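Local coordinates for putative periplasmic protein (Salmonella enterica, PDB 3OE3) that probably inhibits C-type lysozymes in the bacterial periplasm and so defends the bacterium against these host enzymes, at residues Q16-I21 with A72-G77; V20-T25 with Y63-K68; Y31-I34 with E39-P42. All coordinates share one frame; numbering follows the deposited sequence.

In the fold
All three contacts lie within one closed antiparallel barrel whose strands are arranged in chain order. Contacts 1 and 2, with centres about 9 Å apart, start from strand 16-24 and cross the interior to strands 71-76 and 64-68, neighbours in the sheet; they share Val20 and Ile21. Contact 3 is nested between the segments of both along the chain. It pairs strands 30-36 and 39-45 in a hairpin, its centre about 10 Å from that of contact 1 and 8 Å from that of contact 2. Strand 30-36 hydrogen-bonds to strand 16-24 (Ile21 to Ile33), whose side chains pack the interior in contacts 1 and 2, and part of the wall faces a second subunit.

Contact 1: Q16-I21 with A72-G77; sequences QVMEVI and AELVEG
The backbones of 16-21 and 72-77 stay well apart, with Met18 CA and Leu74 CA 9.1 Å from each other, because these strands are not neighbours in the sheet and face each other through the interior of the closed antiparallel beta barrel. The gap is spanned by Met18, present as selenomethionine. Its CG is anti to the backbone N (chi1 180°) and the next torsion is also extended, which carries the chain inward until chi3 (67°) turns the methyl aside. That bend separates two contacts: the selenium passes at a slant against the root of Leu74, while the terminal methyl goes on to Ala72. Methionine's long unbranched chain suits this place, with selenium standing in for its sulfur, since it can cross the interior and still turn its end. Ala72 is small enough to admit that end close to its own strand, and the branched Leu74 continues the apolar surface toward Ile34 on strand 30-36. Leu65 and Leu83, from strands 64-68 and 80-88, also meet Met18. Buried and purely apolar, the contact touches at two points: Met18 SE to Leu74 CB at 4.0 Å, and Met18 CE to Ala72 CB at 4.0 Å.

Contact 2: V20-T25 with Y63-K68; sequences VIYVNT and YKLYTK
Tyr22 sets its hydroxyl end against a methyl of Leu65 and one of Thr67, both on strand 64-68. Its OH lies 3.7 Å from Thr67 CG2 and 3.9 Å from Leu65 CD2, contacts of packing alone. The strands themselves are non-adjacent staves of the barrel: the axes of their short segments pass 11.8 Å apart at 76°, so side chains must bridge the interior. Tyr22 does so by length, its ring slanting past Leu65 while Thr67 comes to meet the hydroxyl from the opposite direction. Val20 reaches straight at Leu65, tip to tip, with Val20 CG1 4.1 Å from Leu65 CD2; that branch stands anti to the backbone N (chi1 -175°). The same methyl of Val20 rests on one face of the Tyr22 ring, 3.5 Å above its plane and offset toward the rim, and so gives the ring a neighbour within its own strand. Leu65 CD2 is therefore shared, touching both Val20 and the tyrosine. Tyrosine and threonine are apt choices for this partly buried position because each offers carbon to the interior and a hydroxyl to a neighbouring strand. The join across the barrel is thus one of carbon packing, while each hydroxyl finds its hydrogen bond outside the two segments, Tyr22 OH with Tyr10 OH and Thr67 OG1 with Ala52 O.

Contact 3: Y31-I34 with E39-P42; sequences YAII and EMIP
The flat peptide groups of Ile34 and Ile41 meet where their strands adjoin, with the side chains of Ile33 and Pro42 on one face of the sheet and those of Ile34 and Ile41 on the other. The two segments belong to a beta hairpin and run antiparallel; the axes of the short segments approach to 4.7 Å, with 165° between their directions. Ile34 and Ile41 form a hydrogen-bonded pair. Ile41 N donates to Ile34 O at 2.8 Å, almost in line with the carbonyl, whereas the return bond from Ile34 N to Ile41 O is longer, 3.3 Å, its donor tilted 33° from the carbonyl plane. Each oxygen also receives a CA-H contact: Met40 CA approaches Ile34 O at 3.3 Å, and Ile33 CA Ile41 O at 3.5 Å. Proline fits at Pro42 as far as this pairing goes, since a non-hydrogen-bonded pair with Ile33 asks for no N-H.

On the inner face, a chi1 of 62° turns Ile34 CG1 into the space flanked by both backbone neighbours and lays it 4.0 Å from Ile41 CB. Ile34 also packs on Val20, linking the hairpin to the barrel interior. On the other face, Ile33 CG2 reaches diagonally to Met40 CB, 4.1 Å away, and Ile33 packs on Ile33 of the second subunit. Met40 N and O, turned away from strand 31-34, hydrogen-bond to Glu19 OE1 and Lys7 NZ of that subunit. Beta-branched isoleucines fit an extended strand apolar on both faces. Backbone bonds thus hold the wall, leaving apolar faces to core and dimer interface.

Contact 1: Q16-I21 with A72-G77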
loop_
_atom_site.group_PDB
_atom_site.type_symbol
_atom_site.label_atom_id
_atom_site.label_comp_id
_atom_site.label_asym_id
_atom_site.label_seq_id
_atom_site.Cartn_x
_atom_site.Cartn_y
_atom_site.Cartn_z
ATOM N N GLN C 16 12.990 11.948 9.292
ATOM C CA GLN C 16 11.794 11.398 8.672
ATOM C C GLN C 16 11.992 9.935 8.295
ATOM O O GLN C 16 13.087 9.501 7.978
ATOM C CB GLN C 16 11.456 12.186 7.413
ATOM C CG GLN C 16 11.210 13.653 7.642
ATOM C CD GLN C 16 10.059 13.889 8.581
ATOM O OE1 GLN C 16 8.949 13.403 8.353
ATOM N NE2 GLN C 16 10.308 14.649 9.643
ATOM N N VAL C 17 10.904 9.184 8.326
ATOM C CA VAL C 17 10.925 7.789 7.925
ATOM C C VAL C 17 9.965 7.617 6.754
ATOM O O VAL C 17 8.935 8.290 6.682
ATOM C CB VAL C 17 10.490 6.880 9.076
ATOM C CG1 VAL C 17 10.403 5.429 8.611
ATOM C CG2 VAL C 17 11.454 7.011 10.245
HETATM N N MSE C 18 10.321 6.763 5.811
HETATM C CA MSE C 18 9.380 6.440 4.725
HETATM C C MSE C 18 9.163 4.945 4.650
HETATM O O MSE C 18 10.122 4.203 4.488
HETATM C CB MSE C 18 9.946 6.921 3.383
HETATM C CG MSE C 18 9.065 6.632 2.189
HETATM SE SE MSE C 18 9.701 7.429 0.525
HETATM C CE MSE C 18 11.327 6.367 0.307
ATOM N N GLU C 19 7.911 4.496 4.773
ATOM C CA GLU C 19 7.549 3.115 4.485
ATOM C C GLU C 19 7.186 2.988 3.001
ATOM O O GLU C 19 6.467 3.821 2.456
ATOM C CB GLU C 19 6.312 2.687 5.289
ATOM C CG GLU C 19 6.564 2.189 6.685
ATOM C CD GLU C 19 5.326 1.544 7.286
ATOM O OE1 GLU C 19 4.280 1.484 6.596
ATOM O OE2 GLU C 19 5.404 1.097 8.446
ATOM N N VAL C 20 7.666 1.931 2.363
ATOM C CA VAL C 20 7.214 1.600 1.020
ATOM C C VAL C 20 6.820 0.130 0.995
ATOM O O VAL C 20 7.545 -0.723 1.497
ATOM C CB VAL C 20 8.302 1.863 -0.043
ATOM C CG1 VAL C 20 7.726 1.627 -1.449
ATOM C CG2 VAL C 20 8.860 3.293 0.070
ATOM N N ILE C 21 5.648 -0.151 0.439
ATOM C CA ILE C 21 5.260 -1.522 0.129
ATOM C C ILE C 21 5.616 -1.763 -1.329
ATOM O O ILE C 21 5.163 -1.031 -2.206
ATOM C CB ILE C 21 3.747 -1.765 0.319
ATOM C CG1 ILE C 21 3.299 -1.450 1.742
ATOM C CG2 ILE C 21 3.407 -3.200 -0.025
ATOM C CD1 ILE C 21 3.915 -2.310 2.801
ATOM N N ALA C 72 16.845 6.113 -2.045
ATOM C CA ALA C 72 15.589 6.535 -2.649
ATOM C C ALA C 72 15.359 8.023 -2.409
ATOM O O ALA C 72 15.928 8.614 -1.487
ATOM C CB ALA C 72 14.427 5.728 -2.084
ATOM N N GLU C 73 14.498 8.605 -3.236
ATOM C CA GLU C 73 14.097 9.994 -3.111
ATOM C C GLU C 73 12.634 10.069 -3.493
ATOM O O GLU C 73 12.232 9.500 -4.506
ATOM C CB GLU C 73 14.903 10.889 -4.069
ATOM C CG GLU C 73 16.418 10.761 -3.959
ATOM C CD GLU C 73 16.998 11.613 -2.845
ATOM O OE1 GLU C 73 16.267 12.468 -2.315
ATOM O OE2 GLU C 73 18.186 11.432 -2.505
ATOM N N LEU C 74 11.838 10.762 -2.691
ATOM C CA LEU C 74 10.446 11.023 -3.042
ATOM C C LEU C 74 10.250 12.498 -3.359
ATOM O O LEU C 74 10.610 13.388 -2.572
ATOM C CB LEU C 74 9.481 10.579 -1.923
ATOM C CG LEU C 74 7.987 10.791 -2.196
ATOM C CD1 LEU C 74 7.496 9.893 -3.320
ATOM C CD2 LEU C 74 7.179 10.559 -0.913
ATOM N N VAL C 75 9.705 12.738 -4.543
ATOM C CA VAL C 75 9.423 14.093 -5.005
ATOM C C VAL C 75 7.973 14.229 -5.468
ATOM O O VAL C 75 7.246 13.237 -5.608
ATOM C CB VAL C 75 10.378 14.531 -6.144
ATOM C CG1 VAL C 75 11.839 14.393 -5.700
ATOM C CG2 VAL C 75 10.115 13.738 -7.410
ATOM N N GLU C 76 7.558 15.468 -5.710
ATOM C CA GLU C 76 6.251 15.750 -6.281
ATOM C C GLU C 76 6.424 16.908 -7.248
ATOM O O GLU C 76 7.446 17.604 -7.214
ATOM C CB GLU C 76 5.255 16.137 -5.177
ATOM C CG GLU C 76 5.677 17.366 -4.382
ATOM C CD GLU C 76 4.761 17.661 -3.200
ATOM O OE1 GLU C 76 3.608 17.179 -3.201
ATOM O OE2 GLU C 76 5.196 18.379 -2.270
ATOM N N GLY C 77 5.429 17.119 -8.100
ATOM C CA GLY C 77 5.459 18.231 -9.033
ATOM C C GLY C 77 6.738 18.267 -9.846
ATOM O O GLY C 77 7.199 17.245 -10.360
#

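Contact 2: V20-T25 with Y63-K68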
loop_
_atom_site.group_PDB
_atom_site.type_symbol
_atom_site.label_atom_id
_atom_site.label_comp_id
_atom_site.label_asym_id
_atom_site.label_seq_id
_atom_site.Cartn_x
_atom_site.Cartn_y
_atom_site.Cartn_z
ATOM N N VAL C 20 7.666 1.931 2.363
ATOM C CA VAL C 20 7.214 1.600 1.020
ATOM C C VAL C 20 6.820 0.130 0.995
ATOM O O VAL C 20 7.545 -0.723 1.497
ATOM C CB VAL C 20 8.302 1.863 -0.043
ATOM C CG1 VAL C 20 7.726 1.627 -1.449
ATOM C CG2 VAL C 20 8.860 3.293 0.070
ATOM N N ILE C 21 5.648 -0.151 0.439
ATOM C CA ILE C 21 5.260 -1.522 0.129
ATOM C C ILE C 21 5.616 -1.763 -1.329
ATOM O O ILE C 21 5.163 -1.031 -2.206
ATOM C CB ILE C 21 3.747 -1.765 0.319
ATOM C CG1 ILE C 21 3.299 -1.450 1.742
ATOM C CG2 ILE C 21 3.407 -3.200 -0.025
ATOM C CD1 ILE C 21 3.915 -2.310 2.801
ATOM N N TYR C 22 6.462 -2.757 -1.586
ATOM C CA TYR C 22 6.798 -3.100 -2.953
ATOM C C TYR C 22 6.066 -4.374 -3.355
ATOM O O TYR C 22 6.020 -5.338 -2.589
ATOM C CB TYR C 22 8.306 -3.322 -3.093
ATOM C CG TYR C 22 9.126 -2.044 -3.005
ATOM C CD1 TYR C 22 9.099 -1.119 -4.037
ATOM C CD2 TYR C 22 9.945 -1.787 -1.914
ATOM C CE1 TYR C 22 9.855 0.038 -3.985
ATOM C CE2 TYR C 22 10.721 -0.618 -1.852
ATOM C CZ TYR C 22 10.658 0.291 -2.898
ATOM O OH TYR C 22 11.414 1.460 -2.885
ATOM N N VAL C 23 5.501 -4.357 -4.555
ATOM C CA VAL C 23 4.844 -5.518 -5.149
ATOM C C VAL C 23 5.667 -5.933 -6.358
ATOM O O VAL C 23 5.877 -5.151 -7.283
ATOM C CB VAL C 23 3.417 -5.188 -5.600
ATOM C CG1 VAL C 23 2.743 -6.434 -6.236
ATOM C CG2 VAL C 23 2.601 -4.663 -4.414
ATOM N N ASN C 24 6.170 -7.156 -6.325
ATOM C CA ASN C 24 6.957 -7.668 -7.424
ATOM C C ASN C 24 6.368 -9.010 -7.800
ATOM O O ASN C 24 6.607 -9.995 -7.111
ATOM C CB ASN C 24 8.412 -7.829 -6.994
ATOM C CG ASN C 24 9.111 -6.501 -6.841
ATOM O OD1 ASN C 24 9.357 -5.813 -7.826
ATOM N ND2 ASN C 24 9.426 -6.133 -5.609
ATOM N N THR C 25 5.599 -9.045 -8.881
ATOM C CA THR C 25 4.825 -10.252 -9.182
ATOM C C THR C 25 5.735 -11.334 -9.744
ATOM O O THR C 25 6.841 -11.055 -10.219
ATOM C CB THR C 25 3.656 -9.999 -10.171
ATOM O OG1 THR C 25 4.162 -9.816 -11.495
ATOM C CG2 THR C 25 2.836 -8.758 -9.760
ATOM N N TYR C 63 3.355 12.478 -7.332
ATOM C CA TYR C 63 4.439 11.807 -6.637
ATOM C C TYR C 63 5.214 10.899 -7.574
ATOM O O TYR C 63 4.628 10.143 -8.355
ATOM C CB TYR C 63 3.911 10.971 -5.458
ATOM C CG TYR C 63 3.279 11.797 -4.352
ATOM C CD1 TYR C 63 4.038 12.703 -3.604
ATOM C CD2 TYR C 63 1.936 11.662 -4.046
ATOM C CE1 TYR C 63 3.469 13.437 -2.600
ATOM C CE2 TYR C 63 1.353 12.410 -3.036
ATOM C CZ TYR C 63 2.123 13.303 -2.321
ATOM O OH TYR C 63 1.550 14.051 -1.317
ATOM N N LYS C 64 6.534 10.981 -7.480
ATOM C CA LYS C 64 7.423 10.032 -8.111
ATOM C C LYS C 64 8.492 9.586 -7.106
ATOM O O LYS C 64 9.021 10.387 -6.310
ATOM C CB LYS C 64 8.061 10.632 -9.371
ATOM C CG LYS C 64 7.069 10.887 -10.495
ATOM C CD LYS C 64 7.773 11.434 -11.738
ATOM C CE LYS C 64 6.852 11.430 -12.948
ATOM N NZ LYS C 64 5.540 12.062 -12.653
ATOM N N LEU C 65 8.785 8.295 -7.137
ATOM C CA LEU C 65 9.721 7.690 -6.215
ATOM C C LEU C 65 10.888 7.187 -7.045
ATOM O O LEU C 65 10.730 6.323 -7.927
ATOM C CB LEU C 65 9.031 6.525 -5.471
ATOM C CG LEU C 65 9.919 5.645 -4.588
ATOM C CD1 LEU C 65 10.413 6.454 -3.385
ATOM C CD2 LEU C 65 9.166 4.370 -4.129
ATOM N N TYR C 66 12.066 7.753 -6.804
ATOM C CA TYR C 66 13.240 7.355 -7.553
ATOM C C TYR C 66 14.146 6.547 -6.659
ATOM O O TYR C 66 14.552 7.018 -5.598
ATOM C CB TYR C 66 13.984 8.585 -8.069
ATOM C CG TYR C 66 13.162 9.403 -9.024
ATOM C CD1 TYR C 66 13.228 9.180 -10.387
ATOM C CD2 TYR C 66 12.301 10.387 -8.563
ATOM C CE1 TYR C 66 12.468 9.924 -11.265
ATOM C CE2 TYR C 66 11.539 11.134 -9.436
ATOM C CZ TYR C 66 11.632 10.900 -10.785
ATOM O OH TYR C 66 10.876 11.647 -11.661
ATOM N N THR C 67 14.473 5.332 -7.081
ATOM C CA THR C 67 15.298 4.478 -6.245
ATOM C C THR C 67 16.479 3.913 -7.018
ATOM O O THR C 67 16.403 3.689 -8.228
ATOM C CB THR C 67 14.489 3.319 -5.619
ATOM O OG1 THR C 67 14.416 2.218 -6.534
ATOM C CG2 THR C 67 13.073 3.777 -5.246
ATOM N N LYS C 68 17.567 3.694 -6.288
ATOM C CA LYS C 68 18.825 3.224 -6.837
ATOM C C LYS C 68 19.518 2.453 -5.732
ATOM O O LYS C 68 19.932 3.040 -4.739
ATOM C CB LYS C 68 19.683 4.416 -7.256
ATOM C CG LYS C 68 21.009 4.043 -7.891
ATOM C CD LYS C 68 20.806 3.380 -9.238
ATOM C CE LYS C 68 22.138 2.989 -9.860
ATOM N NZ LYS C 68 23.055 4.158 -9.964
#

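Contact 3: Y31-I34 with E39-P42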
loop_
_atom_site.group_PDB
_atom_site.type_symbol
_atom_site.label_atom_id
_atom_site.label_comp_id
_atom_site.label_asym_id
_atom_site.label_seq_id
_atom_site.Cartn_x
_atom_site.Cartn_y
_atom_site.Cartn_z
ATOM N N TYR C 31 5.281 -2.735 -8.730
ATOM C CA TYR C 31 4.483 -1.616 -8.243
ATOM C C TYR C 31 5.043 -1.203 -6.894
ATOM O O TYR C 31 5.826 -1.940 -6.279
ATOM C CB TYR C 31 3.007 -2.001 -8.080
ATOM C CG TYR C 31 2.405 -2.655 -9.303
ATOM C CD1 TYR C 31 2.477 -4.032 -9.476
ATOM C CD2 TYR C 31 1.737 -1.911 -10.262
ATOM C CE1 TYR C 31 1.929 -4.641 -10.588
ATOM C CE2 TYR C 31 1.174 -2.520 -11.380
ATOM C CZ TYR C 31 1.279 -3.885 -11.534
ATOM O OH TYR C 31 0.727 -4.533 -12.631
ATOM N N ALA C 32 4.634 -0.027 -6.430
ATOM C CA ALA C 32 5.000 0.435 -5.098
ATOM C C ALA C 32 3.806 1.126 -4.487
ATOM O O ALA C 32 2.954 1.642 -5.197
ATOM C CB ALA C 32 6.184 1.398 -5.175
ATOM N N ILE C 33 3.731 1.135 -3.159
ATOM C CA ILE C 33 2.706 1.917 -2.487
ATOM C C ILE C 33 3.367 2.724 -1.388
ATOM O O ILE C 33 4.138 2.191 -0.597
ATOM C CB ILE C 33 1.613 1.053 -1.834
ATOM C CG1 ILE C 33 1.032 0.039 -2.825
ATOM C CG2 ILE C 33 0.486 1.949 -1.302
ATOM C CD1 ILE C 33 0.277 -1.067 -2.126
ATOM N N ILE C 34 3.066 4.016 -1.367
ATOM C CA ILE C 34 3.540 4.907 -0.301
ATOM C C ILE C 34 2.347 5.545 0.393
ATOM O O ILE C 34 1.234 5.490 -0.112
ATOM C CB ILE C 34 4.487 6.005 -0.853
ATOM C CG1 ILE C 34 3.756 6.901 -1.850
ATOM C CG2 ILE C 34 5.742 5.372 -1.455
ATOM C CD1 ILE C 34 4.564 8.178 -2.262
ATOM N N GLU C 39 -2.955 9.277 3.007
ATOM C CA GLU C 39 -3.526 8.515 1.905
ATOM C C GLU C 39 -2.487 7.542 1.366
ATOM O O GLU C 39 -1.301 7.855 1.285
ATOM C CB GLU C 39 -3.941 9.440 0.750
ATOM C CG GLU C 39 -4.887 10.553 1.137
ATOM C CD GLU C 39 -5.376 11.332 -0.062
ATOM O OE1 GLU C 39 -4.562 11.641 -0.959
ATOM O OE2 GLU C 39 -6.583 11.643 -0.102
HETATM N N MSE C 40 -2.943 6.377 0.946
HETATM C CA MSE C 40 -2.082 5.453 0.237
HETATM C C MSE C 40 -2.114 5.740 -1.269
HETATM O O MSE C 40 -3.186 5.933 -1.856
HETATM C CB MSE C 40 -2.522 4.025 0.524
HETATM C CG MSE C 40 -2.131 3.557 1.913
HETATM SE SE MSE C 40 -2.555 1.659 2.203
HETATM C CE MSE C 40 -4.489 1.808 2.115
ATOM N N ILE C 41 -0.921 5.795 -1.862
ATOM C CA ILE C 41 -0.750 6.133 -3.266
ATOM C C ILE C 41 -0.104 4.969 -4.025
ATOM O O ILE C 41 1.082 4.680 -3.863
ATOM C CB ILE C 41 0.115 7.411 -3.426
ATOM C CG1 ILE C 41 -0.451 8.547 -2.567
ATOM C CG2 ILE C 41 0.201 7.823 -4.900
ATOM C CD1 ILE C 41 -1.777 9.048 -3.034
ATOM N N PRO C 42 -0.910 4.256 -4.822
ATOM C CA PRO C 42 -0.335 3.179 -5.640
ATOM C C PRO C 42 0.471 3.754 -6.797
ATOM O O PRO C 42 0.059 4.747 -7.397
ATOM C CB PRO C 42 -1.561 2.438 -6.182
ATOM C CG PRO C 42 -2.758 3.057 -5.575
ATOM C CD PRO C 42 -2.378 4.331 -4.910
#